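Local coordinates for sialidase domain-containing protein (Dyadobacter fermentans, PDB 5HX0) that is of unknown function but probably forms a six-bladed, sialidase-like beta-propeller with a BNR repeat-like domain, which suggests recognition or processing of glycans, at residues D93-L98 with G122-P127; A165-G169 with Y197-G201; I191-N196 with V224-Q230. All blocks are in the same frame, centred on the assembly; numbering follows the deposited sequence.

Interaction 1. Residues D93-L98 with G122-P127; sequences DPNSYL and GGSQDP. With ACT (acetate ion), chain D.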
ATOM      1  N   ASP A  93      -0.928   4.758 -11.528  1.00 11.69           N
ATOM      2  CA  ASP A  93      -1.509   5.358 -10.332  1.00 11.13           C
ATOM      3  C   ASP A  93      -0.577   5.046  -9.170  1.00 10.28           C
ATOM      4  O   ASP A  93      -0.236   3.873  -8.988  1.00 11.28           O
ATOM      5  CB  ASP A  93      -2.921   4.795 -10.072  1.00 11.14           C
ATOM      6  CG  ASP A  93      -3.693   5.598  -9.011  1.00 15.54           C
ATOM      7  OD1 ASP A  93      -3.183   5.761  -7.878  1.00 16.94           O
ATOM      8  OD2 ASP A  93      -4.813   6.078  -9.321  1.00 16.42           O
ATOM      9  N   PRO A  94      -0.129   6.031  -8.369  1.00 10.36           N
ATOM     10  CA  PRO A  94       0.788   5.692  -7.258  1.00 12.05           C
ATOM     11  C   PRO A  94       0.199   4.684  -6.291  1.00 14.51           C
ATOM     12  O   PRO A  94       0.945   3.922  -5.662  1.00 10.38           O
ATOM     13  CB  PRO A  94       1.039   7.048  -6.571  1.00 12.50           C
ATOM     14  CG  PRO A  94      -0.204   7.894  -6.931  1.00 12.56           C
ATOM     15  CD  PRO A  94      -0.519   7.458  -8.352  1.00 10.01           C
ATOM     16  N   ASN A  95      -1.131   4.621  -6.183  1.00 11.87           N
ATOM     17  CA  ASN A  95      -1.756   3.724  -5.216  1.00 13.60           C
ATOM     18  C   ASN A  95      -2.284   2.430  -5.840  1.00 11.78           C
ATOM     19  O   ASN A  95      -3.186   1.815  -5.270  1.00 12.08           O
ATOM     20  CB  ASN A  95      -2.868   4.456  -4.475  1.00 13.53           C
ATOM     21  CG  ASN A  95      -2.322   5.583  -3.622  1.00 14.20           C
ATOM     22  OD1 ASN A  95      -2.421   6.761  -3.981  1.00 13.51           O
ATOM     23  ND2 ASN A  95      -1.675   5.219  -2.517  1.00 12.12           N
ATOM     24  N   SER A  96      -1.730   1.989  -6.973  1.00 10.90           N
ATOM     25  CA  SER A  96      -2.085   0.677  -7.499  1.00 10.50           C
ATOM     26  C   SER A  96      -1.312  -0.385  -6.720  1.00 10.16           C
ATOM     27  O   SER A  96      -0.073  -0.323  -6.610  1.00 12.31           O
ATOM     28  CB  SER A  96      -1.815   0.575  -9.006  1.00  9.21           C
ATOM     29  OG  SER A  96      -0.417   0.651  -9.320  1.00 10.16           O
ATOM     30  N   TYR A  97      -2.047  -1.317  -6.124  1.00  9.45           N
ATOM     31  CA  TYR A  97      -1.495  -2.370  -5.290  1.00 10.41           C
ATOM     32  C   TYR A  97      -1.724  -3.738  -5.914  1.00  9.64           C
ATOM     33  O   TYR A  97      -2.604  -3.928  -6.750  1.00  8.25           O
ATOM     34  CB  TYR A  97      -2.128  -2.362  -3.891  1.00 10.47           C
ATOM     35  CG  TYR A  97      -2.029  -1.034  -3.158  1.00  6.59           C
ATOM     36  CD1 TYR A  97      -0.963  -0.170  -3.374  1.00  7.77           C
ATOM     37  CD2 TYR A  97      -3.012  -0.654  -2.248  1.00 11.10           C
ATOM     38  CE1 TYR A  97      -0.865   1.057  -2.684  1.00 12.06           C
ATOM     39  CE2 TYR A  97      -2.934   0.558  -1.556  1.00  9.10           C
ATOM     40  CZ  TYR A  97      -1.870   1.411  -1.769  1.00 10.82           C
ATOM     41  OH  TYR A  97      -1.820   2.617  -1.069  1.00 12.33           O
ATOM     42  N   LEU A  98      -0.929  -4.701  -5.478  1.00  9.71           N
ATOM     43  CA  LEU A  98      -1.123  -6.094  -5.864  1.00  9.60           C
ATOM     44  C   LEU A  98      -2.006  -6.751  -4.811  1.00 11.38           C
ATOM     45  O   LEU A  98      -1.637  -6.793  -3.631  1.00  8.58           O
ATOM     46  CB  LEU A  98       0.226  -6.804  -5.986  1.00  6.97           C
ATOM     47  CG  LEU A  98       1.316  -6.129  -6.850  1.00 10.63           C
ATOM     48  CD1 LEU A  98       2.542  -7.064  -7.003  1.00  5.98           C
ATOM     49  CD2 LEU A  98       0.803  -5.697  -8.232  1.00  7.53           C
ATOM     50  N   GLY A 122       6.021   3.553  -5.152  1.00 11.05           N
ATOM     51  CA  GLY A 122       5.051   3.929  -6.168  1.00  9.17           C
ATOM     52  C   GLY A 122       4.027   2.832  -6.423  1.00 10.90           C
ATOM     53  O   GLY A 122       3.799   1.964  -5.576  1.00 10.77           O
ATOM     54  N   GLY A 123       3.419   2.902  -7.626  1.00 10.51           N
ATOM     55  CA  GLY A 123       2.354   1.982  -8.012  1.00 10.63           C
ATOM     56  C   GLY A 123       2.896   0.720  -8.666  1.00 11.52           C
ATOM     57  O   GLY A 123       3.935   0.739  -9.338  1.00 13.87           O
ATOM     58  N   SER A 124       2.198  -0.399  -8.437  1.00 11.97           N
ATOM     59  CA  SER A 124       2.639  -1.709  -8.910  1.00 11.43           C
ATOM     60  C   SER A 124       1.709  -2.252  -9.990  1.00 11.85           C
ATOM     61  O   SER A 124       0.509  -1.962  -9.999  1.00 10.10           O
ATOM     62  CB  SER A 124       2.717  -2.687  -7.743  1.00 13.49           C
ATOM     63  OG  SER A 124       3.654  -2.220  -6.791  1.00 12.52           O
ATOM     64  N   GLN A 125       2.255  -3.070 -10.888  1.00  9.42           N
ATOM     65  CA  GLN A 125       1.524  -3.506 -12.080  1.00  9.53           C
ATOM     66  C   GLN A 125       1.400  -5.025 -12.159  1.00 13.18           C
ATOM     67  O   GLN A 125       2.152  -5.763 -11.520  1.00 13.16           O
ATOM     68  CB  GLN A 125       2.245  -3.044 -13.344  1.00 12.91           C
ATOM     69  CG  GLN A 125       2.487  -1.535 -13.382  1.00 11.62           C
ATOM     70  CD  GLN A 125       1.186  -0.784 -13.429  1.00 13.39           C
ATOM     71  OE1 GLN A 125       0.807  -0.119 -12.471  1.00 15.24           O
ATOM     72  NE2 GLN A 125       0.474  -0.902 -14.548  1.00 15.17           N
ATOM     73  N   ASP A 126       0.464  -5.470 -13.003  1.00 10.54           N
ATOM     74  CA  ASP A 126       0.417  -6.817 -13.579  1.00 12.11           C
ATOM     75  C   ASP A 126       1.080  -7.908 -12.732  1.00 10.79           C
ATOM     76  O   ASP A 126       2.139  -8.425 -13.114  1.00 14.56           O
ATOM     77  CB  ASP A 126       1.095  -6.821 -14.953  1.00 11.95           C
ATOM     78  CG  ASP A 126       0.521  -5.779 -15.906  1.00 19.55           C
ATOM     79  OD1 ASP A 126      -0.018  -4.758 -15.440  1.00 13.55           O
ATOM     80  OD2 ASP A 126       0.623  -5.979 -17.140  1.00 25.50           O
ATOM     81  N   PRO A 127       0.512  -8.298 -11.596  1.00  9.43           N
ATOM     82  CA  PRO A 127       1.129  -9.387 -10.820  1.00  8.18           C
ATOM     83  C   PRO A 127       1.068 -10.685 -11.607  1.00 12.23           C
ATOM     84  O   PRO A 127      -0.000 -11.107 -12.048  1.00 13.26           O
ATOM     85  CB  PRO A 127       0.262  -9.467  -9.556  1.00  9.04           C
ATOM     86  CG  PRO A 127      -1.138  -8.972 -10.063  1.00  8.10           C
ATOM     87  CD  PRO A 127      -0.833  -7.921 -11.106  1.00 10.14           C
TER
HETATM   88  C   ACT D 402       0.020  -2.572 -18.267  1.00 42.45           C
HETATM   89  O   ACT D 402       0.638  -2.467 -17.173  1.00 42.56           O
HETATM   90  OXT ACT D 402      -0.322  -3.739 -18.633  1.00 24.84           O
HETATM   91  CH3 ACT D 402      -0.280  -1.355 -19.093  1.00 45.34           C
HETATM   92  O   HOH W   1       0.658   2.238 -11.294  1.00 12.93           O
HETATM   93  O   HOH W   2       2.474  -0.279  -5.249  1.00 12.10           O
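The carbonyl oxygen of S96 is gripped by two donors: S124 N at 2.9 Å, along a nearly straight N-H...O path of 168°, and water 2. The amide approaches from above the carbonyl plane, 38° out of it. Water 2 also donates to G122 O and accepts from S124 OG, a hydroxyl that Y171 engages as well.

The hydroxyl of S96 stands between its own backbone N and carbonyl carbon (chi1 66°), which turns OG across to the other chain segment, 2.9 Å from S124 O. Water 1 donates to this same OG and to Q125 OE1, 2.6 Å from the water, while accepting from D93 N. R76 also reaches Q125 OE1, and Q125 NE2 donates to the acetate ion.

The contact joins neighbouring blades of the beta-propeller: strand 97-103 belongs to one four-stranded sheet, and strand 123-131 opens the next. Before the first of these strands, a type I turn from D93 to S96 is braced by an Asx turn, in which D93 OD1 accepts from N95 N at 2.9 Å and R81 holds the other carboxylate oxygen. Having no side chain, G123 lies close under this turn, its CA 3.4 Å from D93 O in a CA-H...O contact.

Farther along, the packing turns apolar. L98 CD2 rests 3.6 Å from S124 CB and 4.0 Å from P127 CD, the leucine branch and proline ring sliding past each other in opposite directions. At the subunit interface, P94 O and N95 ND2 exchange hydrogen bonds with N95 and P94 of the second subunit.

Interaction 2. Residues A165-G169 with Y197-G201; sequences AVFLG and YTAMG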
ATOM      1  N   ALA A 165       4.312   9.445 -15.155  1.00 17.11           N
ATOM      2  CA  ALA A 165       5.032   8.585 -14.228  1.00 18.14           C
ATOM      3  C   ALA A 165       6.337   8.101 -14.857  1.00 15.00           C
ATOM      4  O   ALA A 165       6.454   8.002 -16.079  1.00 20.69           O
ATOM      5  CB  ALA A 165       4.166   7.383 -13.828  1.00 17.27           C
ATOM      6  N   VAL A 166       7.319   7.801 -14.010  1.00 12.43           N
ATOM      7  CA  VAL A 166       8.637   7.354 -14.451  1.00 14.44           C
ATOM      8  C   VAL A 166       8.795   5.882 -14.095  1.00 14.08           C
ATOM      9  O   VAL A 166       8.612   5.487 -12.937  1.00 16.51           O
ATOM     10  CB  VAL A 166       9.761   8.201 -13.832  1.00 18.24           C
ATOM     11  CG1 VAL A 166      11.129   7.725 -14.330  1.00 14.33           C
ATOM     12  CG2 VAL A 166       9.541   9.673 -14.164  1.00 15.86           C
ATOM     13  N   PHE A 167       9.161   5.085 -15.090  1.00 11.59           N
ATOM     14  CA  PHE A 167       9.171   3.631 -14.970  1.00 13.82           C
ATOM     15  C   PHE A 167      10.192   3.157 -13.933  1.00 18.33           C
ATOM     16  O   PHE A 167      11.313   3.674 -13.857  1.00 17.98           O
ATOM     17  CB  PHE A 167       9.481   3.041 -16.352  1.00 13.10           C
ATOM     18  CG  PHE A 167       9.186   1.570 -16.483  1.00 12.26           C
ATOM     19  CD1 PHE A 167       8.097   1.015 -15.862  1.00 16.70           C
ATOM     20  CD2 PHE A 167       9.985   0.763 -17.285  1.00 19.39           C
ATOM     21  CE1 PHE A 167       7.823  -0.354 -15.998  1.00 19.22           C
ATOM     22  CE2 PHE A 167       9.727  -0.589 -17.426  1.00 17.97           C
ATOM     23  CZ  PHE A 167       8.644  -1.146 -16.779  1.00 17.39           C
ATOM     24  N   LEU A 168       9.809   2.166 -13.121  1.00 11.54           N
ATOM     25  CA  LEU A 168      10.760   1.579 -12.171  1.00 11.22           C
ATOM     26  C   LEU A 168      11.266   0.203 -12.575  1.00 15.02           C
ATOM     27  O   LEU A 168      12.203  -0.306 -11.937  1.00 15.76           O
ATOM     28  CB  LEU A 168      10.142   1.459 -10.771  1.00 13.46           C
ATOM     29  CG  LEU A 168       9.770   2.746 -10.042  1.00 15.96           C
ATOM     30  CD1 LEU A 168       8.898   2.409  -8.814  1.00 12.35           C
ATOM     31  CD2 LEU A 168      11.050   3.486  -9.636  1.00 19.50           C
ATOM     32  N   GLY A 169      10.659  -0.428 -13.570  1.00 16.47           N
ATOM     33  CA  GLY A 169      11.071  -1.778 -13.889  1.00 16.54           C
ATOM     34  C   GLY A 169      10.617  -2.779 -12.836  1.00 15.86           C
ATOM     35  O   GLY A 169       9.762  -2.501 -11.991  1.00 14.53           O
ATOM     36  N   TYR A 197      17.212   3.792 -17.195  1.00 18.82           N
ATOM     37  CA  TYR A 197      17.407   3.851 -15.753  1.00 20.36           C
ATOM     38  C   TYR A 197      16.054   4.004 -15.066  1.00 19.70           C
ATOM     39  O   TYR A 197      15.122   4.581 -15.630  1.00 20.63           O
ATOM     40  CB  TYR A 197      18.318   5.030 -15.365  1.00 23.59           C
ATOM     41  CG  TYR A 197      19.733   4.853 -15.877  1.00 22.65           C
ATOM     42  CD1 TYR A 197      20.670   4.142 -15.135  1.00 29.85           C
ATOM     43  CD2 TYR A 197      20.118   5.365 -17.106  1.00 25.47           C
ATOM     44  CE1 TYR A 197      21.963   3.943 -15.597  1.00 31.82           C
ATOM     45  CE2 TYR A 197      21.419   5.176 -17.584  1.00 33.61           C
ATOM     46  CZ  TYR A 197      22.332   4.464 -16.819  1.00 36.04           C
ATOM     47  OH  TYR A 197      23.622   4.265 -17.263  1.00 43.89           O
ATOM     48  N   THR A 198      15.955   3.490 -13.834  1.00 18.69           N
ATOM     49  CA  THR A 198      14.740   3.670 -13.044  1.00 18.36           C
ATOM     50  C   THR A 198      14.592   5.121 -12.582  1.00 21.81           C
ATOM     51  O   THR A 198      15.513   5.928 -12.666  1.00 21.26           O
ATOM     52  CB  THR A 198      14.741   2.793 -11.793  1.00 15.68           C
ATOM     53  OG1 THR A 198      15.650   3.347 -10.827  1.00 18.43           O
ATOM     54  CG2 THR A 198      15.137   1.350 -12.107  1.00 15.27           C
ATOM     55  N   ALA A 199      13.424   5.425 -12.003  1.00 18.11           N
ATOM     56  CA  ALA A 199      13.217   6.755 -11.443  1.00 17.08           C
ATOM     57  C   ALA A 199      14.166   7.069 -10.290  1.00 23.64           C
ATOM     58  O   ALA A 199      14.222   8.221  -9.843  1.00 22.83           O
ATOM     59  CB  ALA A 199      11.781   6.906 -10.966  1.00 17.98           C
HETATM   60  N   MSE A 200      14.911   6.091  -9.797  1.00 14.97           N
HETATM   61  CA  MSE A 200      15.790   6.356  -8.674  1.00 18.03           C
HETATM   62  C   MSE A 200      17.229   6.211  -9.096  1.00 25.83           C
HETATM   63  O   MSE A 200      18.119   6.111  -8.257  1.00 29.22           O
HETATM   64  CB  MSE A 200      15.431   5.424  -7.512  1.00 20.47           C
HETATM   65  CG  MSE A 200      13.905   5.355  -7.331  1.00 28.13           C
HETATM   66 SE   MSE A 200      13.327   4.556  -5.625  1.00 55.43          SE
HETATM   67  CE  MSE A 200      12.780   2.851  -6.376  1.00 41.14           C
ATOM     68  N   GLY A 201      17.451   6.173 -10.408  1.00 20.74           N
ATOM     69  CA  GLY A 201      18.791   6.199 -10.959  1.00 21.27           C
ATOM     70  C   GLY A 201      19.492   4.866 -11.088  1.00 28.89           C
ATOM     71  O   GLY A 201      20.683   4.850 -11.415  1.00 27.79           O
TER
HETATM   72  O   HOH W   3      12.522   4.770 -16.251  1.00 18.73           O
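F167 meets T198 and A199 through its backbone carbonyl, while its ring leads away from them and receives the backbone N of G169 over the centre of one face, 3.6 Å above the plane. Around that ring gather Y207, in an edge-to-face pairing, and W144, whose plane is inclined at about 45°. The other aromatic group, the ring of Y197, turns aside to a cation-pi contact with K156.

This is a strand of a beta-propeller blade receiving a long connecting loop: residues 165-169 begin strand 165-175, and residues 197-201 lie in the excursion between that blade and the next. Within the loop, a type I turn from T198 to G201 is reinforced by an ST turn. T198 OG1, set between its own backbone N and carbonyl carbon (chi1 74°), accepts from M200 N at 3.0 Å and also from E202 N.

The polar link across the contact is light. A199 N donates to F167 O at 3.3 Å in a weak, bent hydrogen bond, and T198 CA adds a CA-H...O contact to the same oxygen. Water 3 supplements both, donating to F167 O at 2.9 Å and to Y197 O at 2.7 Å.

Apolar side chains also meet here. V166 holds CG1 anti to its backbone N (chi1 -179°), aiming that methyl at A199 CB, 3.5 Å away. L168 reaches over with CD2, which lies 3.7 Å from the same A199 CB. M200, a selenomethionine that also packs on F84 of the second subunit, bends about its CG-SE bond, and its terminal CE sits 3.7 Å from L168 CD2.

Interaction 3. Residues I191-N196 with V224-Q230; sequences IEPEIN and VAATDRQ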
ATOM      1  N   ILE A 191      19.374  -6.228 -17.722  1.00 19.38           N
ATOM      2  CA  ILE A 191      19.982  -6.983 -18.815  1.00 22.72           C
ATOM      3  C   ILE A 191      20.528  -6.008 -19.850  1.00 22.45           C
ATOM      4  O   ILE A 191      19.991  -4.910 -20.054  1.00 20.99           O
ATOM      5  CB  ILE A 191      19.012  -8.005 -19.448  1.00 21.18           C
ATOM      6  CG1 ILE A 191      17.724  -7.331 -19.918  1.00 17.92           C
ATOM      7  CG2 ILE A 191      18.702  -9.120 -18.435  1.00 20.51           C
ATOM      8  CD1 ILE A 191      16.921  -8.178 -20.913  1.00 21.31           C
ATOM      9  N   GLU A 192      21.630  -6.415 -20.486  1.00 24.75           N
ATOM     10  CA  GLU A 192      22.381  -5.528 -21.375  1.00 32.22           C
ATOM     11  C   GLU A 192      21.540  -4.832 -22.440  1.00 24.75           C
ATOM     12  O   GLU A 192      21.785  -3.643 -22.694  1.00 26.19           O
ATOM     13  CB  GLU A 192      23.526  -6.323 -22.027  1.00 47.99           C
ATOM     14  CG  GLU A 192      24.501  -5.488 -22.853  1.00 68.02           C
ATOM     15  CD  GLU A 192      25.570  -6.336 -23.539  1.00 87.38           C
ATOM     16  OE1 GLU A 192      25.481  -7.584 -23.476  1.00 93.75           O
ATOM     17  OE2 GLU A 192      26.501  -5.752 -24.141  1.00 91.67           O
ATOM     18  N   PRO A 193      20.567  -5.470 -23.095  1.00 24.43           N
ATOM     19  CA  PRO A 193      19.793  -4.746 -24.122  1.00 24.29           C
ATOM     20  C   PRO A 193      18.982  -3.573 -23.597  1.00 23.02           C
ATOM     21  O   PRO A 193      18.660  -2.675 -24.381  1.00 24.48           O
ATOM     22  CB  PRO A 193      18.877  -5.834 -24.698  1.00 26.29           C
ATOM     23  CG  PRO A 193      19.634  -7.104 -24.458  1.00 29.05           C
ATOM     24  CD  PRO A 193      20.275  -6.916 -23.119  1.00 20.88           C
ATOM     25  N   GLU A 194      18.636  -3.548 -22.313  1.00 18.58           N
ATOM     26  CA  GLU A 194      17.767  -2.514 -21.751  1.00 19.34           C
ATOM     27  C   GLU A 194      18.522  -1.198 -21.575  1.00 19.58           C
ATOM     28  O   GLU A 194      19.549  -1.156 -20.895  1.00 24.43           O
ATOM     29  CB  GLU A 194      17.223  -2.984 -20.397  1.00 18.38           C
ATOM     30  CG  GLU A 194      16.513  -1.913 -19.582  1.00 15.86           C
ATOM     31  CD  GLU A 194      15.218  -1.457 -20.258  1.00 25.11           C
ATOM     32  OE1 GLU A 194      14.354  -2.324 -20.514  1.00 23.38           O
ATOM     33  OE2 GLU A 194      15.074  -0.251 -20.554  1.00 24.06           O
ATOM     34  N   ILE A 195      17.979  -0.114 -22.129  1.00 22.84           N
ATOM     35  CA  ILE A 195      18.679   1.165 -22.069  1.00 23.27           C
ATOM     36  C   ILE A 195      18.287   2.055 -20.898  1.00 24.28           C
ATOM     37  O   ILE A 195      19.031   2.995 -20.592  1.00 21.42           O
ATOM     38  CB  ILE A 195      18.465   1.997 -23.346  1.00 20.80           C
ATOM     39  CG1 ILE A 195      17.007   2.474 -23.411  1.00 24.33           C
ATOM     40  CG2 ILE A 195      18.932   1.208 -24.596  1.00 22.34           C
ATOM     41  CD1 ILE A 195      16.677   3.314 -24.619  1.00 25.08           C
ATOM     42  N   ASN A 196      17.146   1.813 -20.256  1.00 21.83           N
ATOM     43  CA  ASN A 196      16.611   2.779 -19.300  1.00 21.63           C
ATOM     44  C   ASN A 196      17.268   2.673 -17.924  1.00 18.11           C
ATOM     45  O   ASN A 196      17.808   1.631 -17.534  1.00 21.86           O
ATOM     46  CB  ASN A 196      15.104   2.597 -19.131  1.00 18.72           C
ATOM     47  CG  ASN A 196      14.339   3.037 -20.336  1.00 27.39           C
ATOM     48  OD1 ASN A 196      13.617   2.251 -20.948  1.00 37.74           O
ATOM     49  ND2 ASN A 196      14.503   4.294 -20.705  1.00 20.75           N
ATOM     50  N   VAL A 224      11.507 -11.924 -20.654  1.00 12.25           N
ATOM     51  CA  VAL A 224      11.339 -10.546 -20.199  1.00 13.44           C
ATOM     52  C   VAL A 224      11.422  -9.602 -21.391  1.00 15.08           C
ATOM     53  O   VAL A 224      11.862  -9.960 -22.484  1.00 16.77           O
ATOM     54  CB  VAL A 224      12.376 -10.137 -19.130  1.00 12.55           C
ATOM     55  CG1 VAL A 224      12.228 -10.977 -17.854  1.00 13.77           C
ATOM     56  CG2 VAL A 224      13.805 -10.219 -19.706  1.00 14.24           C
ATOM     57  N   ALA A 225      10.978  -8.373 -21.164  1.00 13.47           N
ATOM     58  CA  ALA A 225      10.990  -7.331 -22.174  1.00 15.88           C
ATOM     59  C   ALA A 225      12.114  -6.361 -21.865  1.00 18.97           C
ATOM     60  O   ALA A 225      12.482  -6.170 -20.705  1.00 17.39           O
ATOM     61  CB  ALA A 225       9.653  -6.577 -22.201  1.00 15.66           C
ATOM     62  N   ALA A 226      12.657  -5.738 -22.910  1.00 17.02           N
ATOM     63  CA  ALA A 226      13.665  -4.705 -22.701  1.00 15.26           C
ATOM     64  C   ALA A 226      13.515  -3.643 -23.779  1.00 20.52           C
ATOM     65  O   ALA A 226      13.282  -3.968 -24.949  1.00 17.34           O
ATOM     66  CB  ALA A 226      15.090  -5.289 -22.714  1.00 15.76           C
ATOM     67  N   THR A 227      13.614  -2.377 -23.370  1.00 18.06           N
ATOM     68  CA  THR A 227      13.656  -1.270 -24.320  1.00 17.76           C
ATOM     69  C   THR A 227      15.069  -1.203 -24.881  1.00 22.75           C
ATOM     70  O   THR A 227      16.017  -0.982 -24.124  1.00 21.19           O
ATOM     71  CB  THR A 227      13.300   0.060 -23.650  1.00 21.13           C
ATOM     72  OG1 THR A 227      11.972   0.019 -23.139  1.00 19.24           O
ATOM     73  CG2 THR A 227      13.405   1.221 -24.657  1.00 21.92           C
ATOM     74  N   ASP A 228      15.213  -1.419 -26.188  1.00 17.98           N
ATOM     75  CA  ASP A 228      16.524  -1.427 -26.817  1.00 21.08           C
ATOM     76  C   ASP A 228      16.734  -0.293 -27.810  1.00 28.43           C
ATOM     77  O   ASP A 228      17.819  -0.189 -28.381  1.00 30.68           O
ATOM     78  CB  ASP A 228      16.816  -2.780 -27.489  1.00 21.02           C
ATOM     79  CG  ASP A 228      15.771  -3.208 -28.509  1.00 25.36           C
ATOM     80  OD1 ASP A 228      14.940  -2.395 -28.970  1.00 25.94           O
ATOM     81  OD2 ASP A 228      15.813  -4.411 -28.857  1.00 27.44           O
ATOM     82  N   ARG A 229      15.744   0.570 -28.006  1.00 30.12           N
ATOM     83  CA  ARG A 229      15.896   1.776 -28.806  1.00 32.98           C
ATOM     84  C   ARG A 229      14.958   2.819 -28.225  1.00 26.59           C
ATOM     85  O   ARG A 229      13.856   2.484 -27.784  1.00 28.38           O
ATOM     86  CB  ARG A 229      15.575   1.533 -30.292  1.00 30.99           C
ATOM     87  CG  ARG A 229      15.587   2.799 -31.151  1.00 37.43           C
ATOM     88  CD  ARG A 229      15.591   2.456 -32.626  1.00 38.46           C
ATOM     89  NE  ARG A 229      14.277   2.030 -33.109  1.00 47.46           N
ATOM     90  CZ  ARG A 229      14.098   1.272 -34.193  1.00 47.06           C
ATOM     91  NH1 ARG A 229      15.147   0.843 -34.888  1.00 53.22           N
ATOM     92  NH2 ARG A 229      12.877   0.935 -34.579  1.00 43.20           N
ATOM     93  N   GLN A 230      15.393   4.075 -28.228  1.00 25.85           N
ATOM     94  CA  GLN A 230      14.603   5.091 -27.550  1.00 31.16           C
ATOM     95  C   GLN A 230      13.666   5.840 -28.489  1.00 38.79           C
ATOM     96  O   GLN A 230      12.518   6.109 -28.119  1.00 44.48           O
ATOM     97  CB  GLN A 230      15.530   6.074 -26.850  1.00 33.44           C
ATOM     98  CG  GLN A 230      14.808   7.089 -26.011  1.00 43.48           C
ATOM     99  CD  GLN A 230      15.767   8.034 -25.323  1.00 54.61           C
ATOM    100  OE1 GLN A 230      16.988   7.872 -25.407  1.00 55.87           O
ATOM    101  NE2 GLN A 230      15.221   9.033 -24.645  1.00 60.10           N
TER
HETATM  102  O   HOH W   4      20.159  -1.955 -26.472  1.00 27.80           O
HETATM  103  O   HOH W   5      14.308  -4.754 -19.136  1.00 16.80           O
HETATM  104  O   HOH W   6      11.906  -1.173 -20.796  1.00 21.30           O
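E194 swings CG away from its backbone N (chi1 169°) and then bends at chi2 (66°), a hooked shape that lays its carboxylate against the backbone of T227. OE1 takes the T227 N-H at 3.0 Å, met 49° out of the carboxylate plane, and it also accepts from water 5, shared with A225 O, and from water 6, which bonds T227 OG1. OE2 turns back to its own loop, accepting N196 N at 2.9 Å with its anti lone pair.

The carbonyl of T227 is used too: I195 N donates to T227 O at 2.9 Å. Strand 220-229 of the propeller blade thus receives the interblade loop near its end, where D228 and R229 form a classic beta bulge opposite K234.

Hydrocarbon flanks both sides of this polar centre. I191 CD1 fits 3.9 Å from both V224 CG2 and A226 CB, while I195 CD1 lies 3.7 Å from Q230 CB, the two side chains crossing at about a right angle. With one carboxylate bonded to amides of both segments, the same group contributes both to the loop's own fold and to its hold on the strand.

The three contacts follow the blades of the propeller in chain order. Interaction 1 closes before the others open and joins the sheet holding strand 97-103 to the next, beginning with strand 123-131. Interaction 2 lies on that second sheet, through strand 165-175, its centre about 14 Å from that of interaction 1. The centre of interaction 3, on strand 220-229 of the following sheet, is about 13 Å from that of interaction 2; the centres of interactions 1 and 3 are about 22 Å apart. Interactions 2 and 3 alternate along the chain: the continuous run 191-201 meets strand 220-229 with its first half and strand 165-175 with its second, so one loop bridges two successive blades.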